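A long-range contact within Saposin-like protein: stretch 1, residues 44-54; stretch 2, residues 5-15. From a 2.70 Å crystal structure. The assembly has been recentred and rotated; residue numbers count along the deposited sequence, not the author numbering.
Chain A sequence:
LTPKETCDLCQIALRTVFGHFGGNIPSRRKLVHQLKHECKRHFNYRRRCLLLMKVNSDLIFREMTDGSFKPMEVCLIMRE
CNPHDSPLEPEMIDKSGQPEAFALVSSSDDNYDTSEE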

# COMPACT_ATOMS: atom_id res chain seq x y z
N ASN A 44 2.14 15.02 2.19
CA ASN A 44 1.40 15.28 0.96
C ASN A 44 0.54 14.11 0.51
O ASN A 44 -0.26 14.24 -0.42
CB ASN A 44 2.37 15.65 -0.16
CG ASN A 44 3.08 16.96 0.10
OD1 ASN A 44 2.49 17.89 0.66
ND2 ASN A 44 4.35 17.04 -0.30
N TYR A 45 0.69 12.98 1.16
CA TYR A 45 0.08 11.76 0.66
C TYR A 45 -1.02 11.30 1.60
O TYR A 45 -1.85 10.47 1.22
CB TYR A 45 1.16 10.70 0.52
CG TYR A 45 0.73 9.40 -0.10
CD1 TYR A 45 1.08 8.19 0.49
CD2 TYR A 45 0.00 9.38 -1.28
CE1 TYR A 45 0.69 6.98 -0.09
CE2 TYR A 45 -0.39 8.19 -1.85
CZ TYR A 45 -0.04 6.99 -1.26
OH TYR A 45 -0.44 5.82 -1.83
N ARG A 46 -1.02 11.83 2.82
CA ARG A 46 -1.98 11.44 3.85
C ARG A 46 -3.40 11.25 3.32
O ARG A 46 -4.00 10.19 3.48
CB ARG A 46 -1.98 12.47 4.98
CG ARG A 46 -2.86 12.12 6.19
CD ARG A 46 -3.02 13.33 7.13
NE ARG A 46 -3.56 12.99 8.44
CZ ARG A 46 -4.85 12.75 8.69
NH1 ARG A 46 -5.74 12.81 7.71
NH2 ARG A 46 -5.26 12.45 9.92
N ARG A 47 -3.94 12.28 2.70
CA ARG A 47 -5.35 12.26 2.33
C ARG A 47 -5.68 11.19 1.31
O ARG A 47 -6.64 10.44 1.47
CB ARG A 47 -5.77 13.63 1.81
CG ARG A 47 -6.75 14.35 2.70
CD ARG A 47 -8.07 14.49 1.97
NE ARG A 47 -7.89 15.11 0.65
CZ ARG A 47 -8.89 15.45 -0.16
NH1 ARG A 47 -10.15 15.23 0.20
NH2 ARG A 47 -8.61 16.01 -1.32
N ARG A 48 -4.87 11.13 0.27
CA ARG A 48 -5.07 10.15 -0.79
C ARG A 48 -4.82 8.72 -0.30
O ARG A 48 -5.59 7.80 -0.61
CB ARG A 48 -4.14 10.46 -1.97
CG ARG A 48 -4.43 9.61 -3.19
CD ARG A 48 -3.32 9.66 -4.19
NE ARG A 48 -3.72 8.90 -5.37
CZ ARG A 48 -4.39 9.42 -6.40
NH1 ARG A 48 -4.72 10.71 -6.41
NH2 ARG A 48 -4.71 8.66 -7.42
N CYS A 49 -3.75 8.56 0.45
CA CYS A 49 -3.37 7.27 0.99
C CYS A 49 -4.55 6.71 1.77
O CYS A 49 -5.00 5.59 1.54
CB CYS A 49 -2.18 7.47 1.91
SG CYS A 49 -1.40 5.97 2.57
N LEU A 50 -5.06 7.53 2.68
CA LEU A 50 -6.10 7.11 3.61
C LEU A 50 -7.35 6.57 2.92
O LEU A 50 -7.96 5.61 3.39
CB LEU A 50 -6.45 8.26 4.56
CG LEU A 50 -5.44 8.55 5.68
CD1 LEU A 50 -5.72 9.88 6.33
CD2 LEU A 50 -5.44 7.44 6.74
N LEU A 51 -7.73 7.21 1.82
CA LEU A 51 -8.89 6.79 1.04
C LEU A 51 -8.58 5.56 0.22
O LEU A 51 -9.47 4.75 -0.07
CB LEU A 51 -9.33 7.91 0.10
CG LEU A 51 -10.03 9.07 0.81
CD1 LEU A 51 -9.76 10.37 0.09
CD2 LEU A 51 -11.51 8.79 0.93
N LEU A 52 -7.32 5.43 -0.17
CA LEU A 52 -6.87 4.30 -0.96
C LEU A 52 -6.96 3.04 -0.12
O LEU A 52 -7.52 2.03 -0.57
CB LEU A 52 -5.43 4.49 -1.38
CG LEU A 52 -5.04 4.19 -2.82
CD1 LEU A 52 -3.57 3.82 -2.83
CD2 LEU A 52 -5.91 3.08 -3.40
N MET A 53 -6.41 3.09 1.09
CA MET A 53 -6.45 1.94 1.98
C MET A 53 -7.89 1.65 2.39
O MET A 53 -8.26 0.49 2.59
CB MET A 53 -5.56 2.15 3.23
CG MET A 53 -4.15 2.66 2.93
SD MET A 53 -3.29 1.64 1.74
CE MET A 53 -1.91 2.66 1.23
N LYS A 54 -8.71 2.69 2.51
CA LYS A 54 -10.08 2.49 2.95
C LYS A 54 -10.83 1.66 1.93
O LYS A 54 -11.45 0.66 2.28
CB LYS A 54 -10.81 3.81 3.15
CG LYS A 54 -12.22 3.62 3.67
CD LYS A 54 -13.11 4.86 3.50
CE LYS A 54 -13.62 5.01 2.07
NZ LYS A 54 -14.86 5.83 2.02
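Stretch 2 (5-15) ETCDLCQIALR

Stretch 2 is helical throughout, part of a longer helix that extends beyond residues 5 and 15, and it packs against the helix that occupies residues 46-54 of stretch 1. The two N-to-C directions make an angle of 59°, with a signed crossing angle of -59°, so the helices run obliquely in the same general sense. Their axes come no closer than 11.4 Å, a wide spacing that leaves the gap to be filled by side chains. Both backbones are held by regular i to i+4 hydrogen bonds, such as Cys-49 N to Tyr-45 O at 2.8 Å and Ala-13 N to Leu-9 O at 3.0 Å, and no hydrogen bond crosses between the stretches. The contact rests on van der Waals packing, mostly between apolar groups, and buries 352 Å² over both sides.

Asn-44 points toward stretch 2 but stays short of contact. Tyr-45 is the principal residue of this side and has the largest area covered. Its CA lies 7.7 Å from the CA of Leu-9, and its t rotamer at chi1 lays the ring across the helix of stretch 2. Leu-9, also directed toward its partner, covers one face of the ring: its CB stands 3.7 Å from the centroid of the Tyr-45 ring, only 12° off the normal, in a CH-pi contact, while Leu-9 CD1 reaches to 3.5 Å from Tyr-45 CG. The phenol end extends past Leu-9 to the backbone of the next residue, with Tyr-45 OH 3.6 Å from Cys-10 CA.

Arg-46 and Arg-47 are out of reach. One turn on from Tyr-45, Arg-48 points toward stretch 2 with its first three chi angles all t, and this extended chain brings Arg-48 NE to 3.8 Å from Thr-6 CG2. The approach is a packing contact; Arg-48 NE and Thr-6 OG1 find their hydrogen bonds elsewhere in the structure.

Cys-49 is buried but makes no contact here, and Leu-50 and Leu-51 are out of reach. Leu-52, a turn beyond Arg-48, points toward stretch 2 again and makes a looser contact, Leu-52 CD1 to Cys-10 SG at 4.4 Å. Met-53 starts sideways, yet its terminal methyl comes nearer to stretch 2: Met-53 CE lies 3.9 Å from Leu-14 CD2 and 4.3 Å from Ala-13 CB. The side chains of Met-53 and Leu-14 together bridge the 9.5 Å between the CA atoms of Met-53 and Leu-14, each starting sideways and bringing its end nearer to the other stretch. Lys-54 is exposed and takes no part.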

# COMPACT_ATOMS: atom_id res chain seq x y z
N GLU A 5 5.75 9.99 -8.08
CA GLU A 5 5.65 10.02 -6.63
C GLU A 5 4.50 9.16 -6.17
O GLU A 5 4.66 8.30 -5.31
CB GLU A 5 5.46 11.46 -6.17
CG GLU A 5 6.63 12.35 -6.51
CD GLU A 5 6.40 13.81 -6.16
OE1 GLU A 5 7.30 14.63 -6.43
OE2 GLU A 5 5.33 14.14 -5.61
N THR A 6 3.33 9.37 -6.75
CA THR A 6 2.13 8.64 -6.37
C THR A 6 2.31 7.13 -6.48
O THR A 6 1.81 6.38 -5.65
CB THR A 6 0.96 9.08 -7.24
OG1 THR A 6 0.76 10.47 -7.03
CG2 THR A 6 -0.31 8.36 -6.86
N CYS A 7 3.01 6.70 -7.51
CA CYS A 7 3.31 5.29 -7.68
C CYS A 7 4.32 4.83 -6.62
O CYS A 7 4.10 3.82 -5.94
CB CYS A 7 3.84 5.02 -9.08
SG CYS A 7 4.40 3.34 -9.34
N ASP A 8 5.42 5.56 -6.51
CA ASP A 8 6.43 5.25 -5.52
C ASP A 8 5.79 5.16 -4.13
O ASP A 8 5.95 4.17 -3.42
CB ASP A 8 7.55 6.29 -5.54
CG ASP A 8 8.42 6.21 -6.80
OD1 ASP A 8 8.32 5.23 -7.56
OD2 ASP A 8 9.21 7.14 -7.04
N LEU A 9 5.03 6.18 -3.75
CA LEU A 9 4.40 6.20 -2.44
C LEU A 9 3.49 4.98 -2.19
O LEU A 9 3.45 4.44 -1.09
CB LEU A 9 3.64 7.51 -2.22
CG LEU A 9 4.56 8.75 -2.20
CD1 LEU A 9 3.79 9.96 -1.76
CD2 LEU A 9 5.73 8.53 -1.27
N CYS A 10 2.77 4.54 -3.20
CA CYS A 10 1.94 3.37 -3.00
C CYS A 10 2.84 2.24 -2.53
O CYS A 10 2.52 1.53 -1.58
CB CYS A 10 1.23 2.98 -4.30
SG CYS A 10 0.00 1.67 -4.10
N GLN A 11 3.97 2.10 -3.20
CA GLN A 11 4.89 0.99 -2.98
C GLN A 11 5.57 1.06 -1.62
O GLN A 11 5.60 0.09 -0.88
CB GLN A 11 5.95 0.97 -4.09
CG GLN A 11 5.41 0.63 -5.44
CD GLN A 11 6.51 0.45 -6.46
OE1 GLN A 11 7.07 -0.64 -6.59
NE2 GLN A 11 6.82 1.51 -7.20
N ILE A 12 6.15 2.21 -1.31
CA ILE A 12 6.77 2.45 -0.02
C ILE A 12 5.82 2.13 1.14
O ILE A 12 6.21 1.52 2.12
CB ILE A 12 7.21 3.91 0.07
CG1 ILE A 12 8.21 4.22 -1.06
CG2 ILE A 12 7.80 4.22 1.42
CD1 ILE A 12 8.58 5.69 -1.15
N ALA A 13 4.57 2.57 1.01
CA ALA A 13 3.60 2.41 2.07
C ALA A 13 3.25 0.96 2.30
O ALA A 13 3.20 0.50 3.43
CB ALA A 13 2.34 3.22 1.77
N LEU A 14 2.99 0.23 1.22
CA LEU A 14 2.55 -1.16 1.34
C LEU A 14 3.69 -2.07 1.79
O LEU A 14 3.47 -3.09 2.43
CB LEU A 14 2.01 -1.66 0.01
CG LEU A 14 0.72 -1.03 -0.47
CD1 LEU A 14 0.09 -1.92 -1.49
CD2 LEU A 14 -0.21 -0.83 0.71
N ARG A 15 4.91 -1.69 1.42
CA ARG A 15 6.08 -2.50 1.70
C ARG A 15 6.48 -2.34 3.14
O ARG A 15 6.86 -3.29 3.81
CB ARG A 15 7.22 -2.06 0.79
CG ARG A 15 8.52 -2.76 1.03
CD ARG A 15 9.61 -1.74 1.29
NE ARG A 15 10.32 -1.36 0.07
CZ ARG A 15 10.73 -0.12 -0.18
NH1 ARG A 15 10.49 0.86 0.68
NH2 ARG A 15 11.38 0.13 -1.31